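Local coordinates for lipase (Acinetobacter baumannii, PDB 4OPM), which probably hydrolyses ester bonds of lipids such as triacylglycerols, as a putative lipase of the alpha/beta hydrolase fold, at residues Q15-A20 with S81-V86; I32-S37 with R102-A107; H72-D77 with A108-P113. All coordinates share one frame; numbering follows the deposited sequence. Where two conformers were deposited one is given.

Contact 1. Residues Q15-A20 with S81-V86; sequences QERNWA and SGETIV
R17 and E83 reach toward each other and together bridge the distance from helix 9-19 to the loop that follows strand 72-76, and their charged ends are the parts that meet. The direct electrostatic pairing is long: R17 NH2 and E83 OE2 lie 3.9 Å apart, with the oxygen well out of the guanidinium plane, so no N-H points at it. Guanidinium and carboxylate planes are turned 35° from each other, and the attraction is one of charge alone.

Hydrogen bonding is left to a water. R17 NH2 donates to it at 2.7 Å in the plane of the guanidinium, and the water in turn donates to E83 OE2 at 2.6 Å, bridging the two ions through short, directional links. The backbones stay far apart, R17 CA lying 13.5 Å from G82 CA, and the span is made by length of side chain: R17 runs extended from CG to NE, and E83 is likewise stretched beyond CG (chi2 153°).

A type II' turn from S81 to T84, with G82 at positive phi, presents E83. Both ions have stronger partners nearby: R17 NE forms a salt bridge with D58, and R57 pairs directly with E83 OE2, the oxygen that R17 reaches chiefly through the water. The water thus turns a long, misdirected ion pair into two short hydrogen bonds, while the main charge pairing is left to D58 and R57.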
loop_
_atom_site.group_PDB
_atom_site.type_symbol
_atom_site.label_atom_id
_atom_site.label_comp_id
_atom_site.label_asym_id
_atom_site.label_seq_id
_atom_site.Cartn_x
_atom_site.Cartn_y
_atom_site.Cartn_z
ATOM N N GLN A 15 10.520 -4.169 -17.137
ATOM C CA GLN A 15 11.875 -4.582 -16.772
ATOM C C GLN A 15 12.069 -4.554 -15.253
ATOM O O GLN A 15 12.702 -5.468 -14.692
ATOM C CB GLN A 15 12.905 -3.688 -17.470
ATOM C CG GLN A 15 12.971 -3.923 -18.971
ATOM C CD GLN A 15 14.139 -3.187 -19.551
ATOM O OE1 GLN A 15 15.293 -3.530 -19.302
ATOM N NE2 GLN A 15 13.871 -2.123 -20.280
ATOM N N GLU A 16 11.508 -3.526 -14.573
ATOM C CA GLU A 16 11.632 -3.424 -13.115
ATOM C C GLU A 16 10.896 -4.594 -12.446
ATOM O O GLU A 16 11.421 -5.172 -11.500
ATOM C CB GLU A 16 11.131 -2.085 -12.562
ATOM C CG GLU A 16 11.591 -1.897 -11.120
ATOM C CD GLU A 16 10.983 -0.742 -10.347
ATOM O OE1 GLU A 16 9.753 -0.537 -10.444
ATOM O OE2 GLU A 16 11.734 -0.089 -9.583
ATOM N N ARG A 17 9.685 -4.952 -12.954
ATOM C CA ARG A 17 8.927 -6.091 -12.419
ATOM C C ARG A 17 9.741 -7.388 -12.590
ATOM O O ARG A 17 9.826 -8.201 -11.663
ATOM C CB ARG A 17 7.563 -6.228 -13.104
ATOM C CG ARG A 17 6.613 -5.080 -12.799
ATOM C CD ARG A 17 5.484 -5.056 -13.829
ATOM N NE ARG A 17 4.763 -3.779 -13.770
ATOM C CZ ARG A 17 4.065 -3.262 -14.772
ATOM N NH1 ARG A 17 3.989 -3.900 -15.936
ATOM N NH2 ARG A 17 3.452 -2.097 -14.628
ATOM N N ASN A 18 10.372 -7.554 -13.770
ATOM C CA ASN A 18 11.205 -8.729 -14.039
ATOM C C ASN A 18 12.383 -8.803 -13.035
ATOM O O ASN A 18 12.656 -9.872 -12.491
ATOM C CB ASN A 18 11.721 -8.712 -15.474
ATOM C CG ASN A 18 12.341 -10.031 -15.848
ATOM O OD1 ASN A 18 13.564 -10.197 -15.828
ATOM N ND2 ASN A 18 11.505 -11.028 -16.084
ATOM N N TRP A 19 13.034 -7.662 -12.762
ATOM C CA TRP A 19 14.140 -7.549 -11.806
ATOM C C TRP A 19 13.670 -7.936 -10.381
ATOM O O TRP A 19 14.439 -8.506 -9.607
ATOM C CB TRP A 19 14.718 -6.116 -11.836
ATOM C CG TRP A 19 15.618 -5.793 -10.683
ATOM C CD1 TRP A 19 16.945 -6.102 -10.558
ATOM C CD2 TRP A 19 15.237 -5.137 -9.462
ATOM N NE1 TRP A 19 17.411 -5.687 -9.327
ATOM C CE2 TRP A 19 16.392 -5.069 -8.647
ATOM C CE3 TRP A 19 14.034 -4.568 -8.992
ATOM C CZ2 TRP A 19 16.379 -4.460 -7.385
ATOM C CZ3 TRP A 19 14.014 -3.973 -7.736
ATOM C CH2 TRP A 19 15.180 -3.900 -6.957
ATOM N N ALA A 20 12.411 -7.606 -10.046
ATOM C CA ALA A 20 11.809 -7.921 -8.756
ATOM C C ALA A 20 11.357 -9.402 -8.666
ATOM O O ALA A 20 10.912 -9.835 -7.596
ATOM C CB ALA A 20 10.634 -7.000 -8.502
ATOM N N SER A 81 -6.382 2.390 -9.810
ATOM C CA SER A 81 -4.940 2.363 -10.021
ATOM C C SER A 81 -4.501 1.393 -11.100
ATOM O O SER A 81 -5.168 0.391 -11.348
ATOM C CB SER A 81 -4.234 1.971 -8.731
ATOM O OG SER A 81 -4.350 2.990 -7.756
ATOM N N GLY A 82 -3.325 1.672 -11.659
ATOM C CA GLY A 82 -2.670 0.833 -12.654
ATOM C C GLY A 82 -3.561 0.387 -13.786
ATOM O O GLY A 82 -4.232 1.215 -14.412
ATOM N N GLU A 83 -3.585 -0.933 -14.045
ATOM C CA GLU A 83 -4.358 -1.491 -15.154
ATOM C C GLU A 83 -5.633 -2.216 -14.704
ATOM O O GLU A 83 -6.265 -2.884 -15.526
ATOM C CB GLU A 83 -3.471 -2.439 -15.992
ATOM C CG GLU A 83 -2.272 -1.754 -16.616
ATOM C CD GLU A 83 -1.120 -2.701 -16.862
ATOM O OE1 GLU A 83 -1.254 -3.582 -17.742
ATOM O OE2 GLU A 83 -0.075 -2.552 -16.189
ATOM N N THR A 84 -6.038 -2.078 -13.423
ATOM C CA THR A 84 -7.284 -2.690 -12.950
ATOM C C THR A 84 -8.450 -1.903 -13.554
ATOM O O THR A 84 -8.417 -0.670 -13.557
ATOM C CB THR A 84 -7.301 -2.778 -11.416
ATOM O OG1 THR A 84 -6.395 -3.820 -11.056
ATOM C CG2 THR A 84 -8.692 -3.082 -10.832
ATOM N N ILE A 85 -9.458 -2.626 -14.079
ATOM C CA ILE A 85 -10.624 -2.045 -14.741
ATOM C C ILE A 85 -11.877 -2.313 -13.912
ATOM O O ILE A 85 -12.135 -3.441 -13.478
ATOM C CB ILE A 85 -10.797 -2.551 -16.217
ATOM C CG1 ILE A 85 -9.501 -2.381 -17.044
ATOM C CG2 ILE A 85 -11.982 -1.844 -16.919
ATOM C CD1 ILE A 85 -9.384 -3.360 -18.220
ATOM N N VAL A 86 -12.633 -1.246 -13.666
ATOM C CA VAL A 86 -13.900 -1.282 -12.926
ATOM C C VAL A 86 -14.954 -0.503 -13.724
ATOM O O VAL A 86 -14.612 0.201 -14.680
ATOM C CB VAL A 86 -13.765 -0.741 -11.474
ATOM C CG1 VAL A 86 -12.847 -1.627 -10.638
ATOM C CG2 VAL A 86 -13.284 0.709 -11.459
HETATM O O HOH W 1 1.795 -0.747 -16.340
#

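Contact 2. Residues I32-S37 with R102-A107; sequences ITWSYS and RRFVEA
This is a buried aromatic cluster joining helix 94-107 to strand 32-39, part of the helix-on-sheet packing of an alpha/beta hydrolase fold. F104 leaves the helix with CG anti to the backbone N (chi1 165°), which carries its ring in among W34 and Y36, two residues on the same side of the strand.

The two neighbours are met differently. Toward Y36 the phenyl ring presents its edge, CE1 and CZ, in a T-shaped pair whose centroids are 5.1 Å apart and whose planes stand at 72°. Toward W34 the rings are inclined by 36°, neither stacked nor edge-on, and the closest atoms are W34 CG and F104 CD1 at 3.6 Å. F104 CB lies over one face of the indole and I32 CG2 over the other, so the tryptophan is sandwiched between its own strand and the helix. F104 also touches I74 of strand 72-76, extending the apolar layer.

The charged side chains of R102, R103 and E106 gather in a salt-bridge network that makes no contact with the strand. Back at the core, F104 CB makes a CH-pi contact, 3.8 Å from the centroid of the five-membered ring of W34.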
loop_
_atom_site.group_PDB
_atom_site.type_symbol
_atom_site.label_atom_id
_atom_site.label_comp_id
_atom_site.label_asym_id
_atom_site.label_seq_id
_atom_site.Cartn_x
_atom_site.Cartn_y
_atom_site.Cartn_z
ATOM N N ILE A 32 -14.973 -6.681 -11.941
ATOM C CA ILE A 32 -13.642 -6.082 -11.867
ATOM C C ILE A 32 -12.639 -6.949 -12.598
ATOM O O ILE A 32 -12.593 -8.159 -12.350
ATOM C CB ILE A 32 -13.172 -5.867 -10.390
ATOM C CG1 ILE A 32 -14.200 -5.076 -9.538
ATOM C CG2 ILE A 32 -11.753 -5.225 -10.320
ATOM C CD1 ILE A 32 -13.935 -5.130 -8.027
ATOM N N THR A 33 -11.817 -6.338 -13.465
ATOM C CA THR A 33 -10.695 -7.035 -14.085
ATOM C C THR A 33 -9.457 -6.587 -13.323
ATOM O O THR A 33 -8.981 -5.462 -13.507
ATOM C CB THR A 33 -10.603 -6.821 -15.597
ATOM O OG1 THR A 33 -11.829 -7.247 -16.170
ATOM C CG2 THR A 33 -9.460 -7.631 -16.227
ATOM N N TRP A 34 -8.968 -7.454 -12.436
ATOM C CA TRP A 34 -7.810 -7.145 -11.623
ATOM C C TRP A 34 -6.516 -7.305 -12.393
ATOM O O TRP A 34 -6.306 -8.328 -13.045
ATOM C CB TRP A 34 -7.761 -8.061 -10.385
ATOM C CG TRP A 34 -8.817 -7.774 -9.358
ATOM C CD1 TRP A 34 -10.081 -8.287 -9.315
ATOM C CD2 TRP A 34 -8.674 -6.962 -8.187
ATOM N NE1 TRP A 34 -10.738 -7.840 -8.190
ATOM C CE2 TRP A 34 -9.907 -7.002 -7.494
ATOM C CE3 TRP A 34 -7.620 -6.184 -7.659
ATOM C CZ2 TRP A 34 -10.116 -6.312 -6.293
ATOM C CZ3 TRP A 34 -7.827 -5.502 -6.462
ATOM C CH2 TRP A 34 -9.068 -5.556 -5.803
ATOM N N SER A 35 -5.640 -6.309 -12.276
ATOM C CA SER A 35 -4.260 -6.366 -12.748
ATOM C C SER A 35 -3.423 -6.621 -11.499
ATOM O O SER A 35 -3.662 -5.972 -10.471
ATOM C CB SER A 35 -3.859 -5.062 -13.434
ATOM O OG SER A 35 -2.454 -5.005 -13.624
ATOM N N TYR A 36 -2.491 -7.576 -11.547
ATOM C CA TYR A 36 -1.654 -7.851 -10.380
ATOM C C TYR A 36 -0.320 -8.434 -10.784
ATOM O O TYR A 36 -0.188 -9.010 -11.872
ATOM C CB TYR A 36 -2.348 -8.783 -9.359
ATOM C CG TYR A 36 -2.639 -10.194 -9.839
ATOM C CD1 TYR A 36 -3.743 -10.461 -10.649
ATOM C CD2 TYR A 36 -1.883 -11.278 -9.386
ATOM C CE1 TYR A 36 -4.050 -11.763 -11.048
ATOM C CE2 TYR A 36 -2.174 -12.582 -9.790
ATOM C CZ TYR A 36 -3.264 -12.819 -10.615
ATOM O OH TYR A 36 -3.592 -14.092 -11.016
ATOM N N SER A 37 0.675 -8.241 -9.910
ATOM C CA SER A 37 1.998 -8.830 -10.061
ATOM C C SER A 37 2.052 -10.083 -9.229
ATOM O O SER A 37 1.443 -10.143 -8.147
ATOM C CB SER A 37 3.087 -7.858 -9.602
ATOM O OG SER A 37 3.087 -6.690 -10.392
ATOM N N ARG A 102 -11.017 -9.246 -0.823
ATOM C CA ARG A 102 -11.278 -10.612 -0.344
ATOM C C ARG A 102 -11.788 -11.501 -1.506
ATOM O O ARG A 102 -11.335 -12.641 -1.650
ATOM C CB ARG A 102 -12.277 -10.615 0.825
ATOM C CG ARG A 102 -12.672 -12.013 1.324
ATOM C CD ARG A 102 -11.510 -12.766 1.953
ATOM N NE ARG A 102 -11.851 -14.169 2.185
ATOM C CZ ARG A 102 -10.970 -15.161 2.232
ATOM N NH1 ARG A 102 -9.674 -14.918 2.057
ATOM N NH2 ARG A 102 -11.373 -16.403 2.453
ATOM N N ARG A 103 -12.711 -10.976 -2.340
ATOM C CA ARG A 103 -13.247 -11.723 -3.493
ATOM C C ARG A 103 -12.102 -12.086 -4.459
ATOM O O ARG A 103 -12.078 -13.201 -4.995
ATOM C CB ARG A 103 -14.350 -10.940 -4.235
ATOM C CG ARG A 103 -15.586 -10.589 -3.394
ATOM C CD ARG A 103 -16.514 -11.765 -3.100
ATOM N NE ARG A 103 -16.045 -12.613 -1.995
ATOM C CZ ARG A 103 -16.250 -12.373 -0.701
ATOM N NH1 ARG A 103 -16.900 -11.281 -0.314
ATOM N NH2 ARG A 103 -15.793 -13.215 0.215
ATOM N N PHE A 104 -11.147 -11.150 -4.644
ATOM C CA PHE A 104 -9.968 -11.365 -5.475
ATOM C C PHE A 104 -9.091 -12.488 -4.887
ATOM O O PHE A 104 -8.687 -13.372 -5.629
ATOM C CB PHE A 104 -9.147 -10.067 -5.635
ATOM C CG PHE A 104 -7.757 -10.310 -6.183
ATOM C CD1 PHE A 104 -7.560 -10.557 -7.538
ATOM C CD2 PHE A 104 -6.648 -10.332 -5.336
ATOM C CE1 PHE A 104 -6.280 -10.818 -8.040
ATOM C CE2 PHE A 104 -5.363 -10.580 -5.841
ATOM C CZ PHE A 104 -5.189 -10.834 -7.187
ATOM N N VAL A 105 -8.806 -12.454 -3.568
ATOM C CA VAL A 105 -7.991 -13.473 -2.867
ATOM C C VAL A 105 -8.635 -14.870 -3.068
ATOM O O VAL A 105 -7.932 -15.844 -3.361
ATOM C CB VAL A 105 -7.803 -13.125 -1.365
ATOM C CG1 VAL A 105 -7.273 -14.318 -0.565
ATOM C CG2 VAL A 105 -6.883 -11.913 -1.197
ATOM N N GLU A 106 -9.964 -14.941 -2.952
ATOM C CA GLU A 106 -10.715 -16.184 -3.152
ATOM C C GLU A 106 -10.608 -16.668 -4.611
ATOM O O GLU A 106 -10.322 -17.845 -4.848
ATOM C CB GLU A 106 -12.182 -15.976 -2.762
ATOM C CG GLU A 106 -12.391 -15.846 -1.260
ATOM C CD GLU A 106 -13.823 -15.636 -0.802
ATOM O OE1 GLU A 106 -14.666 -15.223 -1.630
ATOM O OE2 GLU A 106 -14.091 -15.851 0.401
ATOM N N ALA A 107 -10.814 -15.761 -5.583
ATOM C CA ALA A 107 -10.750 -16.103 -7.012
ATOM C C ALA A 107 -9.323 -16.462 -7.459
ATOM O O ALA A 107 -9.154 -17.294 -8.354
ATOM C CB ALA A 107 -11.282 -14.956 -7.846
#

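Contact 3. Residues H72-D77 with A108-P113; sequences HVIIPD and ANLKGP
L110 meets I74 and H72 with its two methyl branches: CD1 packs on I74 alone, and CD2 lies between H72 and I74. L110 CD1 is 3.8 Å from I74 CG1 and also touches the CG2 branch of that isoleucine. L110 CD2 comes to 3.7 Å from H72 CE1. The same methyl, L110 CD2, is 4.0 Å from I74 CG1. The isoleucine contact is plain apolar packing; at the imidazole the methyl arrives obliquely, beside the carbon between the two ring nitrogens. CG of L110 stands anti to its carbonyl carbon (chi1 -53°), and chi2 of 164° then sets how the two methyls are spread.

The next shell fixes the partners. H72 NE2 is hydrogen-bonded to E38 of neighbouring strand 32-39, which holds the imidazole in place beside the leucine, and I74 packs against L48. L110 also packs on V105 in the last turns of helix 94-107.

Further out, the chain path brings L110 there. N109, at positive phi, ends helix 94-107 in a Schellman motif, and the leucine comes directly after that cap. The segments lie at the start and near the close of a beta-alpha-beta crossover from strand 72-76 to strand 114-119, passing over strand 46-50.

With no hydrogen bond between the segments, the contact rests on dispersion and on shedding water from the leucine, while H72 NE2 is satisfied by E38, whose carboxylate may also favour a proton on the imidazole.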
loop_
_atom_site.group_PDB
_atom_site.type_symbol
_atom_site.label_atom_id
_atom_site.label_comp_id
_atom_site.label_asym_id
_atom_site.label_seq_id
_atom_site.Cartn_x
_atom_site.Cartn_y
_atom_site.Cartn_z
ATOM N N HIS A 72 5.675 -16.414 -1.795
ATOM C CA HIS A 72 4.744 -16.342 -2.924
ATOM C C HIS A 72 4.072 -14.965 -2.830
ATOM O O HIS A 72 3.173 -14.756 -2.018
ATOM C CB HIS A 72 3.735 -17.494 -2.912
ATOM C CG HIS A 72 2.783 -17.459 -4.069
ATOM N ND1 HIS A 72 1.455 -17.801 -3.921
ATOM C CD2 HIS A 72 3.005 -17.118 -5.364
ATOM C CE1 HIS A 72 0.912 -17.677 -5.122
ATOM N NE2 HIS A 72 1.808 -17.275 -6.024
ATOM N N VAL A 73 4.525 -14.032 -3.654
ATOM C CA VAL A 73 4.128 -12.629 -3.554
ATOM C C VAL A 73 3.004 -12.291 -4.536
ATOM O O VAL A 73 3.105 -12.593 -5.723
ATOM C CB VAL A 73 5.384 -11.724 -3.745
ATOM C CG1 VAL A 73 5.034 -10.245 -3.634
ATOM C CG2 VAL A 73 6.489 -12.088 -2.748
ATOM N N ILE A 74 1.945 -11.634 -4.023
ATOM C CA ILE A 74 0.786 -11.186 -4.818
ATOM C C ILE A 74 0.611 -9.687 -4.594
ATOM O O ILE A 74 0.511 -9.245 -3.447
ATOM C CB ILE A 74 -0.495 -11.984 -4.459
ATOM C CG1 ILE A 74 -0.313 -13.504 -4.729
ATOM C CG2 ILE A 74 -1.753 -11.411 -5.176
ATOM C CD1 ILE A 74 -0.290 -13.910 -6.242
ATOM N N ILE A 75 0.606 -8.901 -5.683
ATOM C CA ILE A 75 0.538 -7.438 -5.558
ATOM C C ILE A 75 -0.514 -6.880 -6.519
ATOM O O ILE A 75 -0.215 -6.614 -7.680
ATOM C CB ILE A 75 1.914 -6.740 -5.801
ATOM C CG1 ILE A 75 3.117 -7.565 -5.309
ATOM C CG2 ILE A 75 1.905 -5.295 -5.231
ATOM C CD1 ILE A 75 4.499 -6.939 -5.671
ATOM N N PRO A 76 -1.726 -6.630 -6.038
ATOM C CA PRO A 76 -2.758 -6.122 -6.947
ATOM C C PRO A 76 -2.720 -4.623 -7.155
ATOM O O PRO A 76 -2.330 -3.857 -6.267
ATOM C CB PRO A 76 -4.068 -6.510 -6.236
ATOM C CG PRO A 76 -3.716 -6.520 -4.770
ATOM C CD PRO A 76 -2.258 -6.907 -4.683
ATOM N N ASP A 77 -3.182 -4.209 -8.332
ATOM C CA ASP A 77 -3.529 -2.832 -8.618
ATOM C C ASP A 77 -4.940 -2.660 -8.075
ATOM O O ASP A 77 -5.865 -3.347 -8.533
ATOM C CB ASP A 77 -3.503 -2.523 -10.123
ATOM C CG ASP A 77 -2.148 -2.211 -10.711
ATOM O OD1 ASP A 77 -1.316 -1.587 -9.997
ATOM O OD2 ASP A 77 -1.963 -2.473 -11.909
ATOM N N ALA A 108 -8.301 -15.890 -6.799
ATOM C CA ALA A 108 -6.887 -16.171 -7.109
ATOM C C ALA A 108 -6.448 -17.511 -6.481
ATOM O O ALA A 108 -5.318 -17.943 -6.681
ATOM C CB ALA A 108 -5.989 -15.035 -6.620
ATOM N N ASN A 109 -7.375 -18.140 -5.715
ATOM C CA ASN A 109 -7.221 -19.412 -5.012
ATOM C C ASN A 109 -6.014 -19.406 -4.058
ATOM O O ASN A 109 -5.237 -20.366 -3.986
ATOM C CB ASN A 109 -7.182 -20.583 -5.996
ATOM C CG ASN A 109 -8.576 -20.931 -6.443
ATOM O OD1 ASN A 109 -9.063 -20.461 -7.477
ATOM N ND2 ASN A 109 -9.289 -21.664 -5.602
ATOM N N LEU A 110 -5.894 -18.310 -3.286
ATOM C CA LEU A 110 -4.871 -18.126 -2.253
ATOM C C LEU A 110 -5.537 -18.541 -0.934
ATOM O O LEU A 110 -6.246 -17.744 -0.306
ATOM C CB LEU A 110 -4.349 -16.671 -2.222
ATOM C CG LEU A 110 -3.842 -16.079 -3.539
ATOM C CD1 LEU A 110 -3.739 -14.574 -3.426
ATOM C CD2 LEU A 110 -2.503 -16.707 -3.970
ATOM N N LYS A 111 -5.402 -19.830 -0.586
ATOM C CA LYS A 111 -6.070 -20.444 0.572
ATOM C C LYS A 111 -5.269 -20.303 1.878
ATOM O O LYS A 111 -4.082 -19.951 1.862
ATOM C CB LYS A 111 -6.374 -21.931 0.293
ATOM C CG LYS A 111 -7.402 -22.146 -0.816
ATOM C CD LYS A 111 -7.826 -23.603 -0.913
ATOM C CE LYS A 111 -8.707 -23.879 -2.108
ATOM N NZ LYS A 111 -10.051 -23.255 -1.982
ATOM N N GLY A 112 -5.956 -20.560 2.996
ATOM C CA GLY A 112 -5.387 -20.494 4.340
ATOM C C GLY A 112 -4.991 -19.100 4.802
ATOM O O GLY A 112 -5.350 -18.106 4.157
ATOM N N PRO A 113 -4.260 -18.985 5.940
ATOM C CA PRO A 113 -3.878 -17.654 6.423
ATOM C C PRO A 113 -2.749 -17.090 5.565
ATOM O O PRO A 113 -1.798 -17.801 5.227
ATOM C CB PRO A 113 -3.447 -17.903 7.878
ATOM C CG PRO A 113 -3.765 -19.336 8.163
ATOM C CD PRO A 113 -3.764 -20.034 6.850
#

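In the fold
Contacts 2 and 3 belong to the buried packing on one side of the sheet, their centres about 8 Å apart, and both involve helix 94-107 or the loop leaving it: contact 2 sets it on strand 32-39, contact 3 sets its exit on strand 72-76, the neighbouring strand. Contact 1 joins helix 9-19 to a loop by charge and water, where the others use rings and methyls. The loop is nonetheless tied to the same strands: T84 OG1 bonds S35 N and D77 O, and I85 O pairs with T33 N. Contact 2 unites wholly buried rings, contact 3 sets a partly exposed leucine on buried residues, and contact 1 pairs a buried arginine with an exposed glutamate.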